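Local coordinates for protein putative oxidoreductase YfjR (Streptomyces aurantiacus, PDB 4OQZ) that reduces imines, including those formed during reductive amination of ketones, with S selectivity and probably with NADPH as hydride donor, at residues A179-V187 / A197-F208. Numbering follows the deposited sequence.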
ATOM      1  N   ALA A 179      -2.421   3.193   1.413  1.00 25.81           N
ATOM      2  CA  ALA A 179      -2.741   1.845   0.952  1.00 26.40           C
ATOM      3  C   ALA A 179      -4.249   1.688   0.854  1.00 31.63           C
ATOM      4  O   ALA A 179      -4.782   1.312  -0.199  1.00 33.06           O
ATOM      5  CB  ALA A 179      -2.177   0.817   1.910  1.00 25.94           C
ATOM      6  N   MET A 180      -4.965   2.110   1.908  1.00 31.69           N
ATOM      7  CA  MET A 180      -6.430   2.046   1.900  1.00 32.02           C
ATOM      8  C   MET A 180      -7.060   2.943   0.866  1.00 35.42           C
ATOM      9  O   MET A 180      -8.022   2.512   0.218  1.00 35.34           O
ATOM     10  CB  MET A 180      -7.035   2.287   3.284  1.00 33.41           C
ATOM     11  CG  MET A 180      -6.765   1.159   4.294  1.00 34.13           C
ATOM     12  SD  MET A 180      -7.145  -0.542   3.751  1.00 35.85           S
ATOM     13  CE  MET A 180      -8.943  -0.416   3.517  1.00 33.82           C
ATOM     14  N   LEU A 181      -6.479   4.143   0.660  1.00 31.93           N
ATOM     15  CA  LEU A 181      -6.921   5.089  -0.348  1.00 32.10           C
ATOM     16  C   LEU A 181      -6.706   4.560  -1.766  1.00 39.35           C
ATOM     17  O   LEU A 181      -7.564   4.809  -2.625  1.00 43.37           O
ATOM     18  CB  LEU A 181      -6.260   6.456  -0.161  1.00 32.93           C
ATOM     19  CG  LEU A 181      -6.776   7.605  -1.082  1.00 38.77           C
ATOM     20  CD1 LEU A 181      -8.303   7.794  -0.950  1.00 39.72           C
ATOM     21  CD2 LEU A 181      -6.087   8.892  -0.773  1.00 40.99           C
ATOM     22  N   SER A 182      -5.589   3.786  -2.002  1.00 35.77           N
ATOM     23  CA  SER A 182      -5.315   3.184  -3.311  1.00 34.47           C
ATOM     24  C   SER A 182      -6.360   2.110  -3.570  1.00 39.94           C
ATOM     25  O   SER A 182      -6.783   1.925  -4.713  1.00 41.00           O
ATOM     26  CB  SER A 182      -3.886   2.674  -3.416  1.00 33.08           C
ATOM     27  OG  SER A 182      -3.730   1.414  -2.771  1.00 32.22           O
ATOM     28  N   TYR A 183      -6.789   1.426  -2.507  1.00 36.52           N
ATOM     29  CA  TYR A 183      -7.898   0.466  -2.604  1.00 37.29           C
ATOM     30  C   TYR A 183      -9.198   1.208  -2.937  1.00 40.85           C
ATOM     31  O   TYR A 183      -9.930   0.757  -3.812  1.00 41.58           O
ATOM     32  CB  TYR A 183      -8.027  -0.446  -1.361  1.00 36.84           C
ATOM     33  CG  TYR A 183      -9.126  -1.488  -1.500  1.00 38.82           C
ATOM     34  CD1 TYR A 183      -9.208  -2.295  -2.633  1.00 40.88           C
ATOM     35  CD2 TYR A 183     -10.102  -1.636  -0.521  1.00 39.51           C
ATOM     36  CE1 TYR A 183     -10.199  -3.259  -2.767  1.00 42.65           C
ATOM     37  CE2 TYR A 183     -11.142  -2.563  -0.669  1.00 41.42           C
ATOM     38  CZ  TYR A 183     -11.194  -3.360  -1.805  1.00 48.60           C
ATOM     39  OH  TYR A 183     -12.181  -4.290  -1.979  1.00 44.87           O
ATOM     40  N   TRP A 184      -9.452   2.393  -2.334  1.00 39.91           N
ATOM     41  CA  TRP A 184     -10.694   3.136  -2.657  1.00 40.92           C
ATOM     42  C   TRP A 184     -10.629   3.556  -4.118  1.00 44.02           C
ATOM     43  O   TRP A 184     -11.625   3.466  -4.813  1.00 44.00           O
ATOM     44  CB  TRP A 184     -10.926   4.374  -1.775  1.00 41.63           C
ATOM     45  CG  TRP A 184     -11.050   4.200  -0.281  1.00 41.79           C
ATOM     46  CD1 TRP A 184     -10.952   5.197   0.645  1.00 45.57           C
ATOM     47  CD2 TRP A 184     -11.383   3.007   0.452  1.00 39.86           C
ATOM     48  NE1 TRP A 184     -11.123   4.689   1.910  1.00 43.85           N
ATOM     49  CE2 TRP A 184     -11.405   3.352   1.823  1.00 43.67           C
ATOM     50  CE3 TRP A 184     -11.587   1.659   0.099  1.00 39.83           C
ATOM     51  CZ2 TRP A 184     -11.657   2.413   2.832  1.00 41.84           C
ATOM     52  CZ3 TRP A 184     -11.859   0.741   1.100  1.00 39.42           C
ATOM     53  CH2 TRP A 184     -11.890   1.121   2.445  1.00 40.05           C
ATOM     54  N   GLN A 185      -9.414   3.913  -4.611  1.00 39.92           N
ATOM     55  CA  GLN A 185      -9.208   4.243  -6.018  1.00 40.63           C
ATOM     56  C   GLN A 185      -9.450   3.044  -6.979  1.00 42.46           C
ATOM     57  O   GLN A 185     -10.011   3.232  -8.060  1.00 44.86           O
ATOM     58  CB  GLN A 185      -7.808   4.828  -6.227  1.00 41.00           C
ATOM     59  CG  GLN A 185      -7.581   5.341  -7.634  1.00 39.69           C
ATOM     60  CD  GLN A 185      -8.235   6.665  -7.904  1.00 51.96           C
ATOM     61  OE1 GLN A 185      -8.261   7.566  -7.054  1.00 50.27           O
ATOM     62  NE2 GLN A 185      -8.775   6.812  -9.100  1.00 49.54           N
ATOM     63  N   ALA A 186      -9.030   1.834  -6.571  1.00 36.88           N
ATOM     64  CA  ALA A 186      -9.175   0.580  -7.318  1.00 35.74           C
ATOM     65  C   ALA A 186     -10.652   0.218  -7.413  1.00 39.38           C
ATOM     66  O   ALA A 186     -11.136  -0.126  -8.497  1.00 39.79           O
ATOM     67  CB  ALA A 186      -8.418  -0.538  -6.596  1.00 33.92           C
ATOM     68  N   VAL A 187     -11.360   0.289  -6.275  1.00 37.26           N
ATOM     69  CA  VAL A 187     -12.831   0.046  -6.192  1.00 38.44           C
ATOM     70  C   VAL A 187     -13.574   0.944  -7.144  1.00 48.57           C
ATOM     71  O   VAL A 187     -14.370   0.439  -7.946  1.00 51.11           O
ATOM     72  CB  VAL A 187     -13.383   0.028  -4.737  1.00 41.16           C
ATOM     73  CG1 VAL A 187     -14.911  -0.097  -4.694  1.00 41.84           C
ATOM     74  CG2 VAL A 187     -12.771  -1.135  -3.957  1.00 38.51           C
ATOM     75  N   ALA A 197     -16.121  -4.682  -5.291  1.00 49.99           N
ATOM     76  CA  ALA A 197     -14.984  -4.581  -4.389  1.00 47.36           C
ATOM     77  C   ALA A 197     -14.461  -5.982  -3.994  1.00 50.55           C
ATOM     78  O   ALA A 197     -13.245  -6.182  -3.906  1.00 47.50           O
ATOM     79  CB  ALA A 197     -15.368  -3.774  -3.154  1.00 47.77           C
ATOM     80  N   ALA A 198     -15.379  -6.951  -3.775  1.00 48.12           N
ATOM     81  CA  ALA A 198     -15.040  -8.337  -3.425  1.00 47.34           C
ATOM     82  C   ALA A 198     -14.435  -9.103  -4.610  1.00 48.86           C
ATOM     83  O   ALA A 198     -13.831 -10.159  -4.408  1.00 48.86           O
ATOM     84  CB  ALA A 198     -16.283  -9.062  -2.911  1.00 50.97           C
ATOM     85  N   ASP A 199     -14.649  -8.600  -5.837  1.00 43.62           N
ATOM     86  CA  ASP A 199     -14.151  -9.170  -7.074  1.00 45.40           C
ATOM     87  C   ASP A 199     -12.639  -8.895  -7.145  1.00 47.62           C
ATOM     88  O   ASP A 199     -11.862  -9.785  -7.468  1.00 50.40           O
ATOM     89  CB  ASP A 199     -14.831  -8.501  -8.293  1.00 49.09           C
ATOM     90  CG  ASP A 199     -16.239  -8.952  -8.644  1.00 57.87           C
ATOM     91  OD1 ASP A 199     -16.971  -9.376  -7.731  1.00 62.30           O
ATOM     92  OD2 ASP A 199     -16.636  -8.791  -9.818  1.00 57.11           O
ATOM     93  N   ILE A 200     -12.244  -7.658  -6.818  1.00 41.54           N
ATOM     94  CA  ILE A 200     -10.857  -7.197  -6.838  1.00 39.25           C
ATOM     95  C   ILE A 200     -10.159  -7.428  -5.494  1.00 42.04           C
ATOM     96  O   ILE A 200      -8.931  -7.451  -5.452  1.00 40.03           O
ATOM     97  CB  ILE A 200     -10.733  -5.736  -7.381  1.00 41.91           C
ATOM     98  CG1 ILE A 200     -11.315  -4.682  -6.411  1.00 41.27           C
ATOM     99  CG2 ILE A 200     -11.310  -5.621  -8.815  1.00 43.54           C
ATOM    100  CD1 ILE A 200     -11.066  -3.240  -6.871  1.00 44.72           C
ATOM    101  N   ALA A 201     -10.929  -7.650  -4.403  1.00 37.70           N
ATOM    102  CA  ALA A 201     -10.322  -7.910  -3.086  1.00 38.24           C
ATOM    103  C   ALA A 201      -9.175  -8.963  -3.102  1.00 43.97           C
ATOM    104  O   ALA A 201      -8.135  -8.704  -2.482  1.00 41.52           O
ATOM    105  CB  ALA A 201     -11.376  -8.305  -2.059  1.00 39.94           C
ATOM    106  N   PRO A 202      -9.341 -10.164  -3.729  1.00 42.53           N
ATOM    107  CA  PRO A 202      -8.243 -11.143  -3.701  1.00 41.97           C
ATOM    108  C   PRO A 202      -6.965 -10.630  -4.371  1.00 40.93           C
ATOM    109  O   PRO A 202      -5.884 -10.839  -3.843  1.00 39.04           O
ATOM    110  CB  PRO A 202      -8.819 -12.366  -4.435  1.00 45.99           C
ATOM    111  CG  PRO A 202     -10.304 -12.141  -4.486  1.00 51.88           C
ATOM    112  CD  PRO A 202     -10.485 -10.672  -4.520  1.00 46.18           C
ATOM    113  N   TYR A 203      -7.108  -9.921  -5.491  1.00 37.19           N
ATOM    114  CA  TYR A 203      -6.008  -9.353  -6.250  1.00 36.47           C
ATOM    115  C   TYR A 203      -5.244  -8.289  -5.481  1.00 36.78           C
ATOM    116  O   TYR A 203      -4.014  -8.284  -5.501  1.00 33.61           O
ATOM    117  CB  TYR A 203      -6.533  -8.817  -7.590  1.00 38.87           C
ATOM    118  CG  TYR A 203      -7.048  -9.920  -8.497  1.00 40.77           C
ATOM    119  CD1 TYR A 203      -6.171 -10.793  -9.133  1.00 41.68           C
ATOM    120  CD2 TYR A 203      -8.413 -10.107  -8.698  1.00 41.83           C
ATOM    121  CE1 TYR A 203      -6.638 -11.834  -9.933  1.00 43.75           C
ATOM    122  CE2 TYR A 203      -8.891 -11.117  -9.540  1.00 43.63           C
ATOM    123  CZ  TYR A 203      -7.996 -11.977 -10.160  1.00 51.05           C
ATOM    124  OH  TYR A 203      -8.448 -12.983 -10.986  1.00 53.21           O
ATOM    125  N   VAL A 204      -5.971  -7.411  -4.786  1.00 33.89           N
ATOM    126  CA  VAL A 204      -5.416  -6.299  -4.017  1.00 33.02           C
ATOM    127  C   VAL A 204      -4.689  -6.822  -2.800  1.00 36.39           C
ATOM    128  O   VAL A 204      -3.569  -6.381  -2.531  1.00 35.99           O
ATOM    129  CB  VAL A 204      -6.487  -5.230  -3.697  1.00 36.69           C
ATOM    130  CG1 VAL A 204      -5.926  -4.123  -2.802  1.00 35.53           C
ATOM    131  CG2 VAL A 204      -7.059  -4.648  -4.981  1.00 36.76           C
ATOM    132  N   SER A 205      -5.304  -7.786  -2.090  1.00 34.79           N
ATOM    133  CA  SER A 205      -4.713  -8.483  -0.934  1.00 34.07           C
ATOM    134  C   SER A 205      -3.391  -9.153  -1.295  1.00 34.57           C
ATOM    135  O   SER A 205      -2.448  -9.067  -0.520  1.00 32.31           O
ATOM    136  CB  SER A 205      -5.661  -9.558  -0.407  1.00 38.65           C
ATOM    137  OG  SER A 205      -6.838  -8.922   0.036  1.00 43.44           O
ATOM    138  N   GLU A 206      -3.364  -9.881  -2.424  1.00 35.13           N
ATOM    139  CA  GLU A 206      -2.207 -10.592  -2.988  1.00 36.42           C
ATOM    140  C   GLU A 206      -1.123  -9.607  -3.363  1.00 38.32           C
ATOM    141  O   GLU A 206       0.059  -9.889  -3.144  1.00 38.55           O
ATOM    142  CB  GLU A 206      -2.640 -11.379  -4.246  1.00 39.88           C
ATOM    143  CG  GLU A 206      -1.598 -12.325  -4.832  1.00 55.19           C
ATOM    144  CD  GLU A 206      -1.227 -13.542  -3.999  1.00 96.37           C
ATOM    145  OE1 GLU A 206      -2.056 -14.477  -3.909  1.00104.45           O
ATOM    146  OE2 GLU A 206      -0.086 -13.582  -3.481  1.00 92.28           O
ATOM    147  N   ASN A 207      -1.516  -8.456  -3.947  1.00 32.86           N
ATOM    148  CA  ASN A 207      -0.576  -7.406  -4.295  1.00 31.22           C
ATOM    149  C   ASN A 207       0.134  -6.896  -3.002  1.00 32.16           C
ATOM    150  O   ASN A 207       1.356  -6.857  -2.944  1.00 30.91           O
ATOM    151  CB  ASN A 207      -1.296  -6.272  -5.051  1.00 28.51           C
ATOM    152  CG  ASN A 207      -0.377  -5.295  -5.766  1.00 46.17           C
ATOM    153  OD1 ASN A 207       0.870  -5.353  -5.681  1.00 37.42           O
ATOM    154  ND2 ASN A 207      -0.970  -4.424  -6.564  1.00 39.12           N
ATOM    155  N   PHE A 208      -0.623  -6.573  -1.953  1.00 29.05           N
ATOM    156  CA  PHE A 208      -0.050  -6.092  -0.700  1.00 28.67           C
ATOM    157  C   PHE A 208       0.786  -7.149  -0.014  1.00 35.02           C
ATOM    158  O   PHE A 208       1.832  -6.816   0.546  1.00 36.10           O
ATOM    159  CB  PHE A 208      -1.153  -5.622   0.251  1.00 28.71           C
ATOM    160  CG  PHE A 208      -1.725  -4.271  -0.129  1.00 30.74           C
ATOM    161  CD1 PHE A 208      -0.894  -3.181  -0.347  1.00 33.90           C
ATOM    162  CD2 PHE A 208      -3.091  -4.080  -0.215  1.00 33.26           C
ATOM    163  CE1 PHE A 208      -1.424  -1.921  -0.676  1.00 34.60           C
ATOM    164  CE2 PHE A 208      -3.617  -2.819  -0.562  1.00 35.26           C
ATOM    165  CZ  PHE A 208      -2.775  -1.757  -0.782  1.00 34.18           C
TER
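Y183 and A197 share the one hydrogen bond between 179-187 and 197-208, and the rest of the contact shows how apolar packing can be arranged along with a single polar link. The Y183 hydroxyl donates to A197 O over 2.9 Å, approaching from above the carbonyl plane at a C=O...donor angle of 108°. That oxygen also accepts a weak helical bond from A201 N.

Apolar contacts make up most of the rest. With CG trans to its backbone nitrogen (chi1 -177°), Y183 extends toward 197-208 and sits as a knob among A197, I200, A201 and V204. Its CD1 lies 3.8 Å from V204 CG1, while I200 CG1 meets the ring edge. V187 CG2 rests over one face, offset toward the rim, and also touches A197 CB at 3.8 Å. Farther along, I200 CD1 presses against the A186 backbone, 3.5 Å from A186 O. At the other end F208 CZ reaches A179 CB at 3.8 Å; A179 O, at the ring's edge, already accepts from S182 OG and Y183 N.

The two segments, their N-to-C directions 134° apart, pack helix 163-191 against helix 197-209 in the C-terminal domain, where A219 of the second subunit packs on Y183. A leucine in place of Y183 would probably leave A197 O without its cross-helix donor and the hole only partly filled. The chemistry implies a mostly apolar interface in which one buried phenol hydroxyl finds its acceptor in the opposing backbone, probably helping hold Y183 in place.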